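Local coordinates for protein similar to yteR (Bacilus subtilis) (PDB 4WU0) that probably acts as a glycoside hydrolase of family GH105, removing unsaturated galacturonyl units from rhamnogalacturonan fragments of pectin, at residues A[72-77]-A[105-110]; A[136-140]-A[151-155]. All blocks are in the same frame, centred on the assembly; numbering follows the deposited sequence.

Contact 1: A[72-77]-A[105-110]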
loop_
_atom_site.group_PDB
_atom_site.type_symbol
_atom_site.label_atom_id
_atom_site.label_comp_id
_atom_site.label_asym_id
_atom_site.label_seq_id
_atom_site.Cartn_x
_atom_site.Cartn_y
_atom_site.Cartn_z
ATOM N N TYR A 72 -3.183 -7.699 17.495
ATOM C CA TYR A 72 -1.936 -7.792 16.734
ATOM C C TYR A 72 -2.242 -7.960 15.231
ATOM O O TYR A 72 -1.837 -8.919 14.591
ATOM C CB TYR A 72 -1.021 -8.889 17.314
ATOM C CG TYR A 72 -0.416 -8.443 18.633
ATOM C CD1 TYR A 72 0.496 -7.406 18.664
ATOM C CD2 TYR A 72 -0.801 -9.008 19.840
ATOM C CE1 TYR A 72 1.036 -6.960 19.836
ATOM C CE2 TYR A 72 -0.264 -8.566 21.034
ATOM C CZ TYR A 72 0.653 -7.537 21.020
ATOM O OH TYR A 72 1.188 -7.091 22.203
ATOM N N ASN A 73 -2.965 -6.982 14.706
ATOM C CA ASN A 73 -3.351 -6.921 13.301
ATOM C C ASN A 73 -2.432 -5.909 12.632
ATOM O O ASN A 73 -2.470 -4.734 12.976
ATOM C CB ASN A 73 -4.821 -6.479 13.198
ATOM C CG ASN A 73 -5.324 -6.384 11.768
ATOM O OD1 ASN A 73 -4.545 -6.289 10.813
ATOM N ND2 ASN A 73 -6.653 -6.369 11.614
ATOM N N ILE A 74 -1.564 -6.342 11.715
ATOM C CA ILE A 74 -0.599 -5.413 11.147
ATOM C C ILE A 74 -1.278 -4.268 10.375
ATOM O O ILE A 74 -0.721 -3.161 10.302
ATOM C CB ILE A 74 0.459 -6.138 10.264
ATOM C CG1 ILE A 74 1.759 -5.346 10.181
ATOM C CG2 ILE A 74 -0.074 -6.432 8.870
ATOM C CD1 ILE A 74 2.585 -5.421 11.425
ATOM N N ASP A 75 -2.460 -4.526 9.834
ATOM C CA ASP A 75 -3.222 -3.509 9.085
ATOM C C ASP A 75 -3.484 -2.295 9.937
ATOM O O ASP A 75 -3.573 -1.175 9.414
ATOM C CB ASP A 75 -4.585 -4.003 8.592
ATOM C CG ASP A 75 -4.498 -5.013 7.486
ATOM O OD1 ASP A 75 -3.448 -5.128 6.832
ATOM O OD2 ASP A 75 -5.500 -5.710 7.263
ATOM N N HIS A 76 -3.643 -2.509 11.242
ATOM C CA HIS A 76 -3.993 -1.430 12.165
ATOM C C HIS A 76 -2.890 -0.403 12.385
ATOM O O HIS A 76 -3.146 0.632 12.997
ATOM C CB HIS A 76 -4.391 -2.008 13.519
ATOM C CG HIS A 76 -5.757 -2.592 13.531
ATOM N ND1 HIS A 76 -6.549 -2.635 12.407
ATOM C CD2 HIS A 76 -6.490 -3.135 14.527
ATOM C CE1 HIS A 76 -7.712 -3.186 12.712
ATOM N NE2 HIS A 76 -7.700 -3.495 13.991
ATOM N N LEU A 77 -1.683 -0.653 11.878
ATOM C CA LEU A 77 -0.593 0.315 11.967
ATOM C C LEU A 77 -0.585 1.344 10.841
ATOM O O LEU A 77 0.010 2.407 10.974
ATOM C CB LEU A 77 0.762 -0.395 12.025
ATOM C CG LEU A 77 0.903 -1.342 13.213
ATOM C CD1 LEU A 77 2.283 -1.970 13.183
ATOM C CD2 LEU A 77 0.674 -0.653 14.553
ATOM N N GLN A 105 2.388 -1.552 19.892
ATOM C CA GLN A 105 2.070 -2.834 19.258
ATOM C C GLN A 105 3.328 -3.537 18.738
ATOM O O GLN A 105 3.451 -4.751 18.798
ATOM C CB GLN A 105 1.092 -2.633 18.102
ATOM C CG GLN A 105 0.598 -3.942 17.516
ATOM C CD GLN A 105 -0.469 -3.756 16.449
ATOM O OE1 GLN A 105 -1.362 -2.919 16.572
ATOM N NE2 GLN A 105 -0.380 -4.566 15.395
ATOM N N ILE A 106 4.265 -2.748 18.227
ATOM C CA ILE A 106 5.487 -3.284 17.658
ATOM C C ILE A 106 6.339 -3.990 18.699
ATOM O O ILE A 106 7.075 -4.921 18.371
ATOM C CB ILE A 106 6.244 -2.170 16.892
ATOM C CG1 ILE A 106 5.450 -1.831 15.643
ATOM C CG2 ILE A 106 7.648 -2.608 16.503
ATOM C CD1 ILE A 106 5.883 -0.542 14.930
ATOM N N ASP A 107 6.220 -3.579 19.957
ATOM C CA ASP A 107 6.989 -4.195 21.038
ATOM C C ASP A 107 6.859 -5.715 21.092
ATOM O O ASP A 107 7.861 -6.421 21.242
ATOM C CB ASP A 107 6.572 -3.628 22.397
ATOM C CG ASP A 107 6.975 -2.184 22.583
ATOM O OD1 ASP A 107 7.651 -1.630 21.708
ATOM O OD2 ASP A 107 6.650 -1.608 23.640
ATOM N N ASN A 108 5.630 -6.218 20.979
ATOM C CA ASN A 108 5.384 -7.640 21.167
ATOM C C ASN A 108 4.626 -8.283 20.015
ATOM O O ASN A 108 4.209 -9.430 20.123
ATOM C CB ASN A 108 4.598 -7.866 22.462
ATOM C CG ASN A 108 5.363 -7.409 23.696
ATOM O OD1 ASN A 108 6.472 -7.866 23.947
ATOM N ND2 ASN A 108 4.782 -6.480 24.444
ATOM N N HIS A 109 4.449 -7.561 18.910
ATOM C CA HIS A 109 3.769 -8.138 17.762
ATOM C C HIS A 109 4.508 -9.408 17.348
ATOM O O HIS A 109 5.734 -9.399 17.266
ATOM C CB HIS A 109 3.748 -7.147 16.598
ATOM C CG HIS A 109 2.880 -7.568 15.457
ATOM N ND1 HIS A 109 1.665 -6.979 15.193
ATOM C CD2 HIS A 109 3.051 -8.516 14.504
ATOM C CE1 HIS A 109 1.115 -7.554 14.138
ATOM N NE2 HIS A 109 1.942 -8.488 13.697
ATOM N N PRO A 110 3.778 -10.520 17.161
ATOM C CA PRO A 110 4.464 -11.791 16.927
ATOM C C PRO A 110 5.229 -11.835 15.617
ATOM O O PRO A 110 4.826 -11.206 14.635
ATOM C CB PRO A 110 3.328 -12.832 16.950
ATOM C CG PRO A 110 2.090 -12.049 16.646
ATOM C CD PRO A 110 2.321 -10.696 17.266
HETATM O O HOH W 1 3.002 -4.971 22.319
HETATM O O HOH W 2 -3.795 -4.624 16.348
#
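Extended side chains from both segments seat a loop on the end of a helix here. Tyr72 lays its ring along the last turn of helix 93-108: CE1 comes within 3.4 Å of Gln105 O at the ring edge, CB packs 3.8 Å from Pro110 CD, and the hydroxyl reaches a water (2.8 Å from OH) that the N and ND2 atoms of Asn108 bind weakly. Gln105 is stretched out, chi1 and chi2 both t, so its NE2 hydrogen-bonds to His109 ND1 (3.2 Å) and, weakly, to Asn73 O (3.2 Å); its OE1 is hydrogen-bonded to Tyr67 OH. In the (alpha/alpha)-barrel of this family, the contact sets the loop before helix 80-90 against helix 93-108. An Asx turn, Asp75 N to Asn73 OD1 at 2.9 Å, encloses Ile74, whose t, p rotamer brings CD1 over the face of the His109 imidazole, 4.0 Å from its centroid. NE2 of that ring hydrogen-bonds to Trp118 O. Deeper in, Leu77 CD1 meets Ile106 CG1 at 4.0 Å.

Contact 2: A[136-140]-A[151-155]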
loop_
_atom_site.group_PDB
_atom_site.type_symbol
_atom_site.label_atom_id
_atom_site.label_comp_id
_atom_site.label_asym_id
_atom_site.label_seq_id
_atom_site.Cartn_x
_atom_site.Cartn_y
_atom_site.Cartn_z
ATOM N N ALA A 136 5.915 -2.543 8.465
ATOM C CA ALA A 136 7.309 -2.148 8.314
ATOM C C ALA A 136 7.463 -0.721 7.809
ATOM O O ALA A 136 8.314 0.019 8.305
ATOM C CB ALA A 136 8.019 -3.104 7.389
ATOM N N THR A 137 6.643 -0.320 6.836
ATOM C CA THR A 137 6.732 1.029 6.283
ATOM C C THR A 137 6.287 2.110 7.282
ATOM O O THR A 137 6.885 3.187 7.347
ATOM C CB THR A 137 5.962 1.152 4.932
ATOM O OG1 THR A 137 6.482 0.181 4.019
ATOM C CG2 THR A 137 6.086 2.518 4.303
ATOM N N PHE A 138 5.226 1.855 8.028
ATOM C CA PHE A 138 4.838 2.776 9.078
ATOM C C PHE A 138 5.962 2.881 10.107
ATOM O O PHE A 138 6.317 3.980 10.553
ATOM C CB PHE A 138 3.578 2.319 9.799
ATOM C CG PHE A 138 3.440 2.912 11.180
ATOM C CD1 PHE A 138 3.183 4.260 11.340
ATOM C CD2 PHE A 138 3.622 2.143 12.320
ATOM C CE1 PHE A 138 3.079 4.827 12.630
ATOM C CE2 PHE A 138 3.510 2.700 13.591
ATOM C CZ PHE A 138 3.231 4.044 13.736
ATOM N N TYR A 139 6.515 1.727 10.478
ATOM C CA TYR A 139 7.575 1.677 11.479
ATOM C C TYR A 139 8.762 2.530 11.000
ATOM O O TYR A 139 9.335 3.294 11.762
ATOM C CB TYR A 139 7.964 0.207 11.744
ATOM C CG TYR A 139 8.904 -0.055 12.886
ATOM C CD1 TYR A 139 9.173 0.910 13.849
ATOM C CD2 TYR A 139 9.498 -1.303 13.029
ATOM C CE1 TYR A 139 10.036 0.648 14.877
ATOM C CE2 TYR A 139 10.356 -1.566 14.056
ATOM C CZ TYR A 139 10.624 -0.594 14.977
ATOM O OH TYR A 139 11.500 -0.874 16.010
ATOM N N ALA A 140 9.099 2.451 9.716
ATOM C CA ALA A 140 10.173 3.281 9.175
ATOM C C ALA A 140 9.884 4.770 9.301
ATOM O O ALA A 140 10.751 5.554 9.686
ATOM C CB ALA A 140 10.444 2.915 7.707
ATOM N N GLU A 151 16.900 0.906 14.669
ATOM C CA GLU A 151 15.667 0.170 14.395
ATOM C C GLU A 151 15.437 -0.017 12.916
ATOM O O GLU A 151 14.688 -0.905 12.500
ATOM C CB GLU A 151 14.470 0.878 15.021
ATOM C CG GLU A 151 14.530 0.869 16.533
ATOM C CD GLU A 151 13.424 1.677 17.177
ATOM O OE1 GLU A 151 12.287 1.185 17.231
ATOM O OE2 GLU A 151 13.695 2.795 17.664
ATOM N N PHE A 152 16.057 0.810 12.095
ATOM C CA PHE A 152 15.924 0.605 10.650
ATOM C C PHE A 152 16.445 -0.778 10.216
ATOM O O PHE A 152 15.987 -1.316 9.201
ATOM C CB PHE A 152 16.656 1.699 9.863
ATOM C CG PHE A 152 15.961 3.034 9.857
ATOM C CD1 PHE A 152 14.671 3.162 9.383
ATOM C CD2 PHE A 152 16.631 4.186 10.259
ATOM C CE1 PHE A 152 14.037 4.398 9.355
ATOM C CE2 PHE A 152 15.995 5.426 10.222
ATOM C CZ PHE A 152 14.694 5.520 9.766
ATOM N N ASP A 153 17.404 -1.340 10.945
ATOM C CA ASP A 153 17.964 -2.649 10.593
ATOM C C ASP A 153 16.889 -3.730 10.628
ATOM O O ASP A 153 16.910 -4.663 9.834
ATOM C CB ASP A 153 19.059 -3.076 11.592
ATOM C CG ASP A 153 20.336 -2.247 11.509
ATOM O OD1 ASP A 153 20.410 -1.247 10.764
ATOM O OD2 ASP A 153 21.289 -2.606 12.245
ATOM N N ASP A 154 15.981 -3.607 11.589
ATOM C CA ASP A 154 14.859 -4.531 11.756
ATOM C C ASP A 154 13.964 -4.424 10.533
ATOM O O ASP A 154 13.653 -5.425 9.887
ATOM C CB ASP A 154 14.115 -4.147 13.041
ATOM C CG ASP A 154 12.893 -5.009 13.328
ATOM O OD1 ASP A 154 12.516 -5.886 12.518
ATOM O OD2 ASP A 154 12.295 -4.773 14.392
ATOM N N ILE A 155 13.589 -3.194 10.206
ATOM C CA ILE A 155 12.717 -2.910 9.082
ATOM C C ILE A 155 13.298 -3.430 7.772
ATOM O O ILE A 155 12.603 -4.120 7.006
ATOM C CB ILE A 155 12.460 -1.400 9.008
ATOM C CG1 ILE A 155 11.591 -0.984 10.203
ATOM C CG2 ILE A 155 11.812 -0.986 7.675
ATOM C CD1 ILE A 155 11.819 0.442 10.653
HETATM O O HOH W 3 13.054 -3.088 16.340
#
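Tyr139 and Ile155 carry most of the buried surface between these two helices, and each fits the other. Ile155 directs its CA-to-CB bond toward helix 129-146 and sets CD1 over one face of the Tyr139 ring, 4.0 Å from the centroid, a CH-pi contact, while its CG1 lies 3.5 Å from Tyr139 CD2. The same isoleucine closes on two small residues one turn apart: its CG2 is 3.7 Å from Ala136 O, and its CD1 is 4.1 Å from Ala140 CB. With no bulk beyond CB, the alanines allow close approach, Ala136 and Ile155 having CA atoms 5.5 Å apart. Ala140 is also met by Phe152, whose CE1 is 3.5 Å from Ala140 O. At the polar end of the ring, Tyr139 OH donates a short 2.5 Å hydrogen bond to Glu151 OE1, and a water bridges OH to Asp154 OD2. Arg103 forms a salt bridge with Glu151, and Arg111 one with Asp154. Packing two consecutive helices joined by a short connection, the arrangement is typical of the helical hairpins from which six-hairpin (alpha/alpha)-barrels are built.

Burial and chemistry vary together across these two neighbouring contacts. Contact 1, partly buried, joins a loop to the end of helix 93-108 and relies on weak amide bonding, bridging waters and rings packed on backbone. Contact 2 is buried and joins two helices, with apolar and CH-pi packing at its centre and one short tyrosine-carboxylate hydrogen bond at its polar margin. They share no segment, yet they meet directly: Ile106 CD1 lies 3.7 Å from Tyr139 CG, and Leu77 O is 3.5 Å from Phe138 CG. Helix 129-146 therefore receives residues of contact 1 as well as helix 152-166. The two centres are about 13 Å apart, and Arg103 of helix 93-108 adds an ionic tie to Glu151.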